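Local coordinates for nickel ABC transporter (Nickel-binding protein) (Bacillus halodurans, PDB 3T66) that probably serves as the extracellular solute-binding component of an ABC importer, capturing nickel or a peptide-like solute for uptake, at residues Ala56-Glu61 with Glu477-Thr482; Pro217-Ile222 with Ile275-Ala280; Gly285-Thr290 with Asn386-Arg391; Pro416-Ile421 with Ala442-Glu447; Val461-Asp464 with Asn470-Thr473. One frame throughout, in Å; residues are numbered along the deposited sequence.

Contact 1: residues Ala56-Glu61 with Glu477-Thr482; sequences APWLAE and EYYMIT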
# COMPACT_ATOMS: atom_id res chain seq x y z
N ALA A 56 -0.61 14.93 4.30
CA ALA A 56 -1.05 16.31 4.06
C ALA A 56 -2.43 16.59 4.66
O ALA A 56 -3.29 15.70 4.73
CB ALA A 56 -1.09 16.58 2.61
N PRO A 57 -2.71 17.82 5.01
CA PRO A 57 -4.05 18.12 5.47
C PRO A 57 -5.08 18.03 4.38
O PRO A 57 -4.83 18.36 3.26
CB PRO A 57 -3.92 19.56 5.93
CG PRO A 57 -2.65 20.01 5.46
CD PRO A 57 -1.79 18.86 5.43
N TRP A 58 -6.26 17.54 4.73
CA TRP A 58 -7.39 17.56 3.87
C TRP A 58 -8.50 18.25 4.62
O TRP A 58 -8.61 19.43 4.57
CB TRP A 58 -7.76 16.14 3.53
CG TRP A 58 -8.46 15.97 2.28
CD1 TRP A 58 -8.73 16.89 1.38
CD2 TRP A 58 -8.99 14.77 1.80
NE1 TRP A 58 -9.41 16.37 0.35
CE2 TRP A 58 -9.57 15.04 0.59
CE3 TRP A 58 -9.02 13.48 2.29
CZ2 TRP A 58 -10.19 14.08 -0.15
CZ3 TRP A 58 -9.62 12.53 1.55
CH2 TRP A 58 -10.21 12.83 0.36
N LEU A 59 -9.28 17.50 5.36
CA LEU A 59 -10.37 18.05 6.14
C LEU A 59 -9.88 18.85 7.28
O LEU A 59 -10.56 19.69 7.78
CB LEU A 59 -11.27 16.97 6.67
CG LEU A 59 -12.28 16.39 5.70
CD1 LEU A 59 -13.31 15.69 6.43
CD2 LEU A 59 -12.85 17.44 4.89
N ALA A 60 -8.71 18.51 7.73
CA ALA A 60 -8.03 19.25 8.79
C ALA A 60 -7.01 20.17 8.13
O ALA A 60 -6.40 19.79 7.10
CB ALA A 60 -7.34 18.31 9.73
N GLU A 61 -6.84 21.36 8.70
CA GLU A 61 -5.81 22.33 8.25
C GLU A 61 -4.40 21.99 8.70
O GLU A 61 -3.42 22.25 7.99
CB GLU A 61 -6.11 23.69 8.86
CG GLU A 61 -6.57 24.80 7.97
CD GLU A 61 -7.14 25.94 8.85
OE1 GLU A 61 -8.27 26.47 8.57
OE2 GLU A 61 -6.48 26.29 9.87
N GLU A 477 -4.25 4.14 -3.66
CA GLU A 477 -5.44 3.46 -4.13
C GLU A 477 -6.66 3.83 -3.33
O GLU A 477 -7.58 3.04 -3.24
CB GLU A 477 -5.21 1.96 -4.04
CG GLU A 477 -4.23 1.44 -5.06
CD GLU A 477 -4.36 -0.04 -5.22
OE1 GLU A 477 -5.28 -0.47 -5.94
OE2 GLU A 477 -3.57 -0.77 -4.60
N TYR A 478 -6.66 5.02 -2.72
CA TYR A 478 -7.80 5.42 -1.95
C TYR A 478 -8.62 6.36 -2.77
O TYR A 478 -9.78 6.56 -2.50
CB TYR A 478 -7.39 6.14 -0.69
CG TYR A 478 -6.62 5.29 0.27
CD1 TYR A 478 -6.75 3.90 0.26
CD2 TYR A 478 -5.75 5.87 1.21
CE1 TYR A 478 -6.02 3.11 1.14
CE2 TYR A 478 -5.02 5.08 2.11
CZ TYR A 478 -5.16 3.70 2.07
OH TYR A 478 -4.44 2.92 2.96
N TYR A 479 -8.02 6.92 -3.80
CA TYR A 479 -8.66 8.00 -4.49
C TYR A 479 -8.91 7.65 -5.92
O TYR A 479 -8.00 7.29 -6.65
CB TYR A 479 -7.85 9.27 -4.36
CG TYR A 479 -7.44 9.47 -2.96
CD1 TYR A 479 -8.37 9.71 -1.98
CD2 TYR A 479 -6.12 9.38 -2.58
CE1 TYR A 479 -8.00 9.88 -0.67
CE2 TYR A 479 -5.75 9.54 -1.26
CZ TYR A 479 -6.70 9.80 -0.32
OH TYR A 479 -6.35 9.95 0.99
N MET A 480 -10.18 7.75 -6.30
CA MET A 480 -10.60 7.39 -7.64
C MET A 480 -11.60 8.40 -8.10
O MET A 480 -11.28 9.18 -8.98
CB MET A 480 -11.15 6.00 -7.62
CG MET A 480 -10.25 5.11 -6.80
SD MET A 480 -10.60 3.42 -7.14
CE MET A 480 -9.47 2.58 -6.01
N ILE A 481 -12.78 8.46 -7.51
CA ILE A 481 -13.72 9.43 -8.03
C ILE A 481 -13.47 10.71 -7.25
O ILE A 481 -13.36 10.64 -6.03
CB ILE A 481 -15.22 8.94 -7.96
CG1 ILE A 481 -15.49 7.68 -8.81
CG2 ILE A 481 -16.18 10.05 -8.37
CD1 ILE A 481 -15.01 7.76 -10.23
N THR A 482 -13.31 11.85 -7.94
CA THR A 482 -12.89 13.15 -7.34
C THR A 482 -13.39 14.32 -8.16
O THR A 482 -13.69 14.18 -9.34
CB THR A 482 -11.33 13.32 -7.29
OG1 THR A 482 -10.82 13.69 -8.58
CG2 THR A 482 -10.64 12.06 -6.89
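W58 and Y479 are the whole of this contact, two aromatic side chains reaching toward each other from backbones that stay 12.8 Å apart between W58 CA and Y479 CA. The close part is a single corner. W58 CZ3 comes within 3.8 Å of Y479 CE1, and W58 CH2 stands equally near the same carbon. The six-membered ring of W58 and the phenol ring of Y479 have planes almost perpendicular, at 88°, but their approach is oblique. W58 swings its indole anti to its backbone N (chi1 -154°), which carries the benzo end outward to Y479. On the buried side Y479 is backed by its neighbour, with Y478 CB lying 3.6 Å above the centre of the Y479 ring. R47 makes cation-pi contacts with both W58 and Y479, and W182 meets the indole. The other side is looser: W58 is partly exposed, and the two segments together bury just 72 Å². The result is a small aromatic cluster sharing one arginine, set where the chain's C-terminal tail returns to its N-terminal part, as in the fold of the family 5 solute-binding proteins.

Contact 2: residues Pro217-Ile222 with Ile275-Ala280; sequences PEVESI and IMLGYA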
# COMPACT_ATOMS: atom_id res chain seq x y z
N PRO A 217 -8.30 -4.28 -15.27
CA PRO A 217 -8.77 -5.08 -16.42
C PRO A 217 -7.91 -6.31 -16.70
O PRO A 217 -6.75 -6.36 -16.27
CB PRO A 217 -8.63 -4.10 -17.59
CG PRO A 217 -7.55 -3.16 -17.16
CD PRO A 217 -7.68 -3.01 -15.68
N GLU A 218 -8.44 -7.29 -17.45
CA GLU A 218 -7.73 -8.56 -17.61
C GLU A 218 -6.40 -8.40 -18.26
O GLU A 218 -6.26 -7.70 -19.26
CB GLU A 218 -8.52 -9.62 -18.38
CG GLU A 218 -7.77 -10.99 -18.48
CD GLU A 218 -7.71 -11.79 -17.14
OE1 GLU A 218 -6.74 -11.61 -16.34
OE2 GLU A 218 -8.64 -12.62 -16.93
N VAL A 219 -5.44 -9.12 -17.67
CA VAL A 219 -4.01 -9.10 -18.04
C VAL A 219 -3.67 -9.72 -19.43
O VAL A 219 -2.93 -9.09 -20.19
CB VAL A 219 -3.13 -9.67 -16.86
CG1 VAL A 219 -3.20 -11.22 -16.81
CG2 VAL A 219 -1.69 -9.13 -16.92
N GLU A 220 -4.19 -10.92 -19.76
CA GLU A 220 -4.18 -11.43 -21.15
C GLU A 220 -4.88 -10.51 -22.17
O GLU A 220 -4.40 -10.35 -23.28
CB GLU A 220 -4.78 -12.84 -21.23
N SER A 221 -6.00 -9.91 -21.81
CA SER A 221 -6.69 -8.99 -22.71
C SER A 221 -6.01 -7.63 -22.81
O SER A 221 -6.12 -6.98 -23.84
CB SER A 221 -8.17 -8.80 -22.32
N ILE A 222 -5.30 -7.21 -21.76
CA ILE A 222 -4.73 -5.84 -21.68
C ILE A 222 -4.12 -5.44 -23.00
O ILE A 222 -4.23 -4.28 -23.41
CB ILE A 222 -3.69 -5.64 -20.56
N ILE A 275 6.78 -12.11 -16.33
CA ILE A 275 5.80 -12.62 -15.37
C ILE A 275 4.68 -11.64 -15.08
O ILE A 275 3.51 -11.98 -15.19
CB ILE A 275 6.44 -13.10 -14.07
CG1 ILE A 275 7.53 -14.14 -14.36
CG2 ILE A 275 5.38 -13.68 -13.13
CD1 ILE A 275 8.19 -14.66 -13.12
N MET A 276 5.06 -10.41 -14.74
CA MET A 276 4.09 -9.37 -14.39
C MET A 276 3.41 -8.80 -15.65
O MET A 276 2.35 -8.13 -15.60
CB MET A 276 4.80 -8.28 -13.61
CG MET A 276 5.36 -8.75 -12.31
SD MET A 276 4.10 -9.52 -11.30
CE MET A 276 3.04 -8.16 -10.85
N LEU A 277 4.06 -9.09 -16.78
CA LEU A 277 3.56 -8.79 -18.11
C LEU A 277 3.78 -7.32 -18.46
O LEU A 277 3.46 -6.87 -19.57
CB LEU A 277 2.11 -9.27 -18.26
CG LEU A 277 2.09 -10.81 -18.12
CD1 LEU A 277 0.71 -11.42 -18.10
CD2 LEU A 277 2.91 -11.44 -19.25
N GLY A 278 4.42 -6.60 -17.54
CA GLY A 278 4.60 -5.16 -17.66
C GLY A 278 3.74 -4.47 -16.62
O GLY A 278 3.96 -3.30 -16.36
N TYR A 279 2.76 -5.18 -16.03
CA TYR A 279 1.91 -4.65 -14.93
C TYR A 279 2.65 -4.49 -13.55
O TYR A 279 2.13 -4.89 -12.47
CB TYR A 279 0.62 -5.50 -14.78
N ALA A 280 3.84 -3.88 -13.60
CA ALA A 280 4.67 -3.72 -12.41
C ALA A 280 5.95 -2.91 -12.71
O ALA A 280 6.21 -2.60 -13.87
CB ALA A 280 5.00 -5.09 -11.79
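V219 and L277 meet at about a right angle, each directing its CB toward the opposite loop, and this crossing makes up nearly all of the contact. The CD1 branch of L277 does the touching: it sits 3.5 Å from V219 CG2 and 4.1 Å from V219 CG1, so it lies against both methyls of the valine. L277 CB adds a second point at 4.0 Å from V219 CG2. The valine offers these methyls because CG2 is anti to its own backbone N while CG1 lies between that N and the carbonyl carbon (chi1 77°). The pair is solvent-exposed and apolar, and no hydrogen bond passes between the segments. Each side is shaped by bonds within its own segment. E218 folds its carboxylate back, and the anti lone pair of E218 OE1 receives V219 N at 3.1 Å, which may steady the start of the short helix-like run 219-221; E218 N is bonded to S203 in helix 199-207. Opposite, L277 has positive phi and follows helix 268-275, and G278 holds a backbone conformation that calls for glycine. Y279 N bonds to M276 O at 3.0 Å. Behind this turn M276, whose CB is directed away from the other loop, packs on I455 and P457 of strand 451-464. The sequence is a type I' beta turn from M276 to Y279 running into an inverse gamma turn centred on Y279, a compact helix-to-strand connection that leads into strand 280-282.

Contact 3: residues Gly285-Thr290 with Asn386-Arg391; sequences GPFIPT and NVTSPR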
# COMPACT_ATOMS: atom_id res chain seq x y z
N GLY A 285 14.36 -1.27 -3.69
CA GLY A 285 14.24 -1.27 -2.24
C GLY A 285 12.82 -1.44 -1.70
O GLY A 285 11.89 -1.63 -2.47
N PRO A 286 12.66 -1.37 -0.36
CA PRO A 286 11.36 -1.61 0.19
C PRO A 286 10.43 -0.47 -0.16
O PRO A 286 9.25 -0.72 -0.30
CB PRO A 286 11.62 -1.62 1.66
CG PRO A 286 12.68 -0.73 1.82
CD PRO A 286 13.58 -0.89 0.67
N PHE A 287 10.95 0.75 -0.36
CA PHE A 287 10.13 1.95 -0.54
C PHE A 287 10.20 2.51 -1.92
O PHE A 287 11.28 2.57 -2.51
CB PHE A 287 10.58 3.07 0.40
CG PHE A 287 10.66 2.65 1.85
CD1 PHE A 287 9.61 1.99 2.45
CD2 PHE A 287 11.79 2.91 2.58
CE1 PHE A 287 9.67 1.61 3.74
CE2 PHE A 287 11.85 2.52 3.86
CZ PHE A 287 10.77 1.88 4.45
N ILE A 288 9.05 2.96 -2.42
CA ILE A 288 8.98 3.48 -3.77
C ILE A 288 9.73 4.79 -3.93
O ILE A 288 9.76 5.62 -3.03
CB ILE A 288 7.55 3.62 -4.32
CG1 ILE A 288 6.63 4.24 -3.29
CG2 ILE A 288 7.01 2.28 -4.72
CD1 ILE A 288 5.60 5.03 -3.94
N PRO A 289 10.31 4.98 -5.09
CA PRO A 289 11.19 6.11 -5.17
C PRO A 289 10.54 7.45 -4.78
O PRO A 289 11.20 8.27 -4.17
CB PRO A 289 11.64 6.08 -6.64
CG PRO A 289 11.35 4.63 -7.09
CD PRO A 289 10.10 4.34 -6.40
N THR A 290 9.28 7.66 -5.10
CA THR A 290 8.65 8.97 -4.94
C THR A 290 8.41 9.41 -3.49
O THR A 290 8.07 10.57 -3.21
CB THR A 290 7.35 9.03 -5.74
OG1 THR A 290 7.01 7.70 -6.16
CG2 THR A 290 7.57 9.82 -6.98
N ASN A 386 4.97 -7.41 1.11
CA ASN A 386 4.41 -6.50 2.13
C ASN A 386 3.96 -5.20 1.53
O ASN A 386 4.49 -4.77 0.50
CB ASN A 386 5.47 -6.09 3.14
CG ASN A 386 6.49 -7.17 3.43
OD1 ASN A 386 6.25 -8.03 4.29
ND2 ASN A 386 7.67 -7.10 2.76
N VAL A 387 3.01 -4.54 2.19
CA VAL A 387 2.81 -3.10 1.94
C VAL A 387 3.65 -2.40 2.98
O VAL A 387 3.44 -2.61 4.17
CB VAL A 387 1.39 -2.62 2.14
CG1 VAL A 387 1.22 -1.35 1.41
CG2 VAL A 387 0.42 -3.62 1.64
N THR A 388 4.62 -1.60 2.54
CA THR A 388 5.70 -1.15 3.42
C THR A 388 5.44 0.26 4.00
O THR A 388 6.03 0.65 5.03
CB THR A 388 7.05 -1.17 2.70
OG1 THR A 388 7.03 -0.19 1.69
CG2 THR A 388 7.26 -2.46 2.04
N SER A 389 4.56 1.00 3.34
CA SER A 389 4.30 2.38 3.70
C SER A 389 2.83 2.69 3.43
O SER A 389 2.47 3.46 2.51
CB SER A 389 5.21 3.28 2.91
OG SER A 389 5.09 2.97 1.54
N PRO A 390 1.95 2.12 4.26
CA PRO A 390 0.53 1.97 3.93
C PRO A 390 -0.15 3.33 3.75
O PRO A 390 -1.02 3.49 2.85
CB PRO A 390 -0.06 1.24 5.14
CG PRO A 390 1.12 0.98 6.10
CD PRO A 390 2.18 1.98 5.71
N ARG A 391 0.21 4.30 4.60
CA ARG A 391 -0.28 5.63 4.33
C ARG A 391 0.75 6.66 4.55
O ARG A 391 0.56 7.59 5.33
CB ARG A 391 -1.62 5.93 4.97
CG ARG A 391 -1.74 5.56 6.36
CD ARG A 391 -2.94 4.70 6.60
NE ARG A 391 -2.65 4.12 7.90
CZ ARG A 391 -2.77 2.84 8.22
NH1 ARG A 391 -2.43 2.47 9.45
NH2 ARG A 391 -3.26 1.95 7.37
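T388 places OG1 between its backbone N and carbonyl carbon (chi1 67°), aimed at the 285-290 loop, while F287 turns its ring anti to its own carbonyl carbon and brings one edge to the same hydroxyl. T388 OG1 donates a hydrogen bond to P286 O at 3.0 Å. The hydroxyl approaches that carbonyl from above its plane, 51° out of it, with a C=O...O angle of 127°. F287 CD1 lies 3.5 Å from T388 OG1, which sits near the ring plane. The methyl branch also lies against the carbonyl, T388 CG2 3.5 Å from P286 O. One face of the phenyl is occupied by its own neighbour, P286 CG, 3.8 Å above the middle of the ring. F293 meets F287 edge-to-face, and Y397 of helix 395-402 touches P286, F287 and T388. P286 O has a second partner, T241 OG1, so two threonine hydroxyls grip this buried carbonyl. The arrangement is a loop carbonyl held by T241 from strand 240-246 and T388 from the loop just past the end of strand 381-387, its antiparallel neighbour, in the buried interior, the centre of the contact about 7 Å from that of the chain.

Contact 4: residues Pro416-Ile421 with Ala442-Glu447; sequences PELTGI and AAYIDE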
# COMPACT_ATOMS: atom_id res chain seq x y z
N PRO A 416 22.12 -4.28 16.03
CA PRO A 416 21.97 -3.20 17.02
C PRO A 416 22.03 -1.82 16.39
O PRO A 416 21.28 -0.96 16.80
CB PRO A 416 23.13 -3.43 17.99
CG PRO A 416 23.51 -4.90 17.77
CD PRO A 416 23.32 -5.09 16.30
N GLU A 417 22.87 -1.62 15.40
CA GLU A 417 22.88 -0.31 14.73
C GLU A 417 21.46 0.07 14.21
O GLU A 417 20.89 1.08 14.63
CB GLU A 417 23.96 -0.22 13.64
CG GLU A 417 23.67 0.79 12.54
CD GLU A 417 24.91 1.27 11.78
OE1 GLU A 417 25.03 2.50 11.62
OE2 GLU A 417 25.77 0.44 11.34
N LEU A 418 20.91 -0.77 13.33
CA LEU A 418 19.50 -0.74 12.94
C LEU A 418 18.50 -0.57 14.09
O LEU A 418 17.70 0.37 14.10
CB LEU A 418 19.13 -1.99 12.14
CG LEU A 418 17.78 -1.99 11.43
CD1 LEU A 418 17.56 -0.74 10.62
CD2 LEU A 418 17.71 -3.17 10.50
N THR A 419 18.53 -1.48 15.05
CA THR A 419 17.72 -1.31 16.20
C THR A 419 17.88 0.08 16.81
O THR A 419 16.91 0.68 17.32
CB THR A 419 18.04 -2.37 17.16
OG1 THR A 419 17.80 -3.62 16.49
CG2 THR A 419 17.18 -2.22 18.47
N GLY A 420 19.10 0.61 16.69
CA GLY A 420 19.38 1.97 17.15
C GLY A 420 18.37 2.92 16.52
O GLY A 420 17.66 3.67 17.20
N ILE A 421 18.31 2.87 15.20
CA ILE A 421 17.56 3.84 14.45
C ILE A 421 16.10 3.65 14.75
O ILE A 421 15.40 4.61 15.10
CB ILE A 421 17.85 3.72 12.97
CG1 ILE A 421 19.36 3.82 12.73
CG2 ILE A 421 17.15 4.83 12.24
CD1 ILE A 421 19.80 3.50 11.32
N ALA A 442 16.49 2.64 5.84
CA ALA A 442 16.48 2.14 4.49
C ALA A 442 17.93 1.92 4.03
O ALA A 442 18.36 0.77 3.87
CB ALA A 442 15.77 3.07 3.61
N ALA A 443 18.68 3.00 3.88
CA ALA A 443 20.12 2.94 3.60
C ALA A 443 20.82 1.79 4.34
O ALA A 443 21.57 0.98 3.77
CB ALA A 443 20.76 4.27 3.98
N TYR A 444 20.60 1.69 5.62
CA TYR A 444 21.32 0.71 6.34
C TYR A 444 20.92 -0.70 5.91
O TYR A 444 21.78 -1.58 5.81
CB TYR A 444 21.10 0.88 7.82
CG TYR A 444 21.86 -0.14 8.54
CD1 TYR A 444 23.22 -0.01 8.69
CD2 TYR A 444 21.23 -1.26 9.01
CE1 TYR A 444 23.96 -0.97 9.34
CE2 TYR A 444 21.93 -2.23 9.65
CZ TYR A 444 23.32 -2.09 9.83
OH TYR A 444 24.04 -3.06 10.50
N ILE A 445 19.62 -0.88 5.65
CA ILE A 445 19.06 -2.15 5.17
C ILE A 445 19.59 -2.54 3.77
O ILE A 445 19.76 -3.71 3.44
CB ILE A 445 17.53 -2.10 5.20
CG1 ILE A 445 17.03 -2.19 6.64
CG2 ILE A 445 16.93 -3.23 4.42
CD1 ILE A 445 15.61 -1.61 6.90
N ASP A 446 19.86 -1.55 2.95
CA ASP A 446 20.59 -1.81 1.73
C ASP A 446 22.01 -2.34 1.95
O ASP A 446 22.34 -3.40 1.44
CB ASP A 446 20.71 -0.53 0.93
CG ASP A 446 21.02 -0.80 -0.51
OD1 ASP A 446 21.96 -0.15 -1.08
OD2 ASP A 446 20.29 -1.67 -1.05
N GLU A 447 22.84 -1.56 2.69
CA GLU A 447 24.28 -1.83 2.81
C GLU A 447 24.45 -3.24 3.30
O GLU A 447 25.15 -4.06 2.70
CB GLU A 447 24.97 -0.84 3.77
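L418 and Y444 mark the closest backbone approach, their CA atoms 7.0 Å apart, on two helical segments that run nearly antiparallel. Their axes come within 10.3 Å, and the N-to-C directions differ by 165°. Helices 416-426 and 431-447 are consecutive in the chain and form a helical hairpin. Y444 is the side chain that bridges them. Its CG is anti to the backbone N (chi1 -180°), which sends the phenol straight across to the other helix. E417 CG lies over one ring face, 4.0 Å from the Y444 ring centroid and 25° off the ring normal, a CH-pi contact. The glutamate is extended beyond CG and carries its carboxylate along the CE1 side of the tyrosine. L418 lies on the same side of the ring plane as E417 but by the other rim: L418 CB is 3.8 Å from Y444 CE2, and L418 CD1 stands 4.0 Å from Y444 CD2. The other branch of the leucine goes deeper, where L418 CD2 packs at 4.0 Å on I445 CG1. Y402 of helix 395-402 touches both L418 and I445 and extends this buried apolar layer. The polar end of Y444 is tied to D415, just ahead of the first helix, by a hydrogen bond between Y444 OH and D415 OD1. The chemistry is therefore graded, from buried aliphatic packing at L418 and I445 to the exposed E417 and the bond to D415. With D415 bonded to the phenol and E417 alongside it, the negative surroundings would tend to keep the tyrosine neutral.

Contact 5: residues Val461-Asp464 with Asn470-Thr473; sequences VAYD and NWVT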
# COMPACT_ATOMS: atom_id res chain seq x y z
N VAL A 461 -5.26 0.79 -14.57
CA VAL A 461 -6.57 1.33 -14.94
C VAL A 461 -6.67 1.51 -16.44
O VAL A 461 -5.75 2.03 -17.07
CB VAL A 461 -6.79 2.69 -14.27
CG1 VAL A 461 -7.90 3.47 -14.95
CG2 VAL A 461 -7.16 2.48 -12.87
N ALA A 462 -7.78 1.09 -17.03
CA ALA A 462 -8.04 1.37 -18.45
C ALA A 462 -9.29 2.23 -18.60
O ALA A 462 -10.28 2.05 -17.86
CB ALA A 462 -8.17 0.06 -19.23
N TYR A 463 -9.26 3.15 -19.55
CA TYR A 463 -10.42 4.03 -19.79
C TYR A 463 -10.52 4.61 -21.20
O TYR A 463 -9.50 4.73 -21.88
CB TYR A 463 -10.45 5.17 -18.78
CG TYR A 463 -9.36 6.22 -18.89
CD1 TYR A 463 -8.31 6.26 -17.97
CD2 TYR A 463 -9.41 7.22 -19.86
CE1 TYR A 463 -7.31 7.26 -18.02
CE2 TYR A 463 -8.41 8.23 -19.94
CZ TYR A 463 -7.37 8.24 -19.01
OH TYR A 463 -6.40 9.22 -19.05
N ASP A 464 -11.75 5.00 -21.59
CA ASP A 464 -12.05 5.68 -22.86
C ASP A 464 -11.36 7.04 -22.86
O ASP A 464 -11.80 7.99 -22.15
CB ASP A 464 -13.58 5.82 -22.98
CG ASP A 464 -14.06 6.65 -24.20
OD1 ASP A 464 -13.40 7.61 -24.68
OD2 ASP A 464 -15.17 6.34 -24.64
N ASN A 470 -8.61 13.84 -17.08
CA ASN A 470 -8.08 14.02 -15.72
C ASN A 470 -8.25 12.83 -14.83
O ASN A 470 -8.29 12.96 -13.61
CB ASN A 470 -8.77 15.15 -15.01
CG ASN A 470 -8.68 16.43 -15.75
OD1 ASN A 470 -7.78 16.61 -16.56
ND2 ASN A 470 -9.58 17.35 -15.48
N TRP A 471 -8.38 11.65 -15.38
CA TRP A 471 -8.28 10.55 -14.45
C TRP A 471 -6.86 10.52 -13.91
O TRP A 471 -5.93 10.44 -14.72
CB TRP A 471 -8.57 9.23 -15.14
CG TRP A 471 -8.23 8.15 -14.25
CD1 TRP A 471 -7.04 7.47 -14.19
CD2 TRP A 471 -9.05 7.62 -13.18
NE1 TRP A 471 -7.10 6.53 -13.18
CE2 TRP A 471 -8.32 6.60 -12.55
CE3 TRP A 471 -10.34 7.91 -12.71
CZ2 TRP A 471 -8.83 5.89 -11.49
CZ3 TRP A 471 -10.84 7.17 -11.67
CH2 TRP A 471 -10.10 6.18 -11.07
N VAL A 472 -6.65 10.59 -12.60
CA VAL A 472 -5.32 10.22 -12.04
C VAL A 472 -5.47 8.89 -11.33
O VAL A 472 -6.42 8.74 -10.57
CB VAL A 472 -4.73 11.29 -11.06
N THR A 473 -4.59 7.94 -11.59
CA THR A 473 -4.52 6.66 -10.85
C THR A 473 -3.63 6.81 -9.60
O THR A 473 -2.41 6.95 -9.70
CB THR A 473 -3.88 5.51 -11.69
OG1 THR A 473 -4.21 5.66 -13.08
CG2 THR A 473 -4.32 4.14 -11.19
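W471 packs against V461 and Y463, two residues two apart on one face of strand 451-464 that point toward it. V461 CG1 stands 3.5 Å above the indole plane, offset toward its rim, and is 3.6 Å from W471 NE1. The other methyl, V461 CG2, reaches T473 CG2 at 3.7 Å as the two side chains slide past each other. Y463 comes in along the CB end of the tryptophan: Y463 CE1 is 3.7 Å from W471 CB. The Y463 ring and the five-membered ring of W471 have planes inclined at 55°, an oblique meeting. One step out, the indole is fixed by its own segment. W471 NE1 donates to T473 OG1 at 3.0 Å, with an N-H...O angle of 141°, and the acceptor lies close to the ring plane, which restrains rotation of the ring. A further step out stands E234 of strand 231-237. One of its carboxylate oxygens is hydrogen-bonded to Y463 OH and the other to T473 OG1. I213 of strand 213-215 touches V461, Y463 and W471 and adds to the apolar packing. No hydrogen bond joins the two segments directly, so their polar link runs through E234: a single carboxylate ties Y463 to T473, and through T473 to the indole N-H. Its charge would probably polarise both hydroxyls in this largely buried place.

How the contacts relate
Contact 1 joins chain parts 416 residues apart, and the other four are nested inside the loop it closes, coming in the order 2, 3, 4, 5. Strand 451-464 links several of them: contact 5 lies on its end, contact 2 packs beside it through P217 on A462, and P286 and I288 of contact 3 touch it. Contact 5 also meets contact 1, where W471 touches M480. Contact 3, nearest the chain's centre, passes F287 to A442 of contact 4, the centres about 16 Å apart. Contacts 4 and 5 lie on opposite sides of that centre, about 39 Å apart, so the set spans much of this single-chain binding protein.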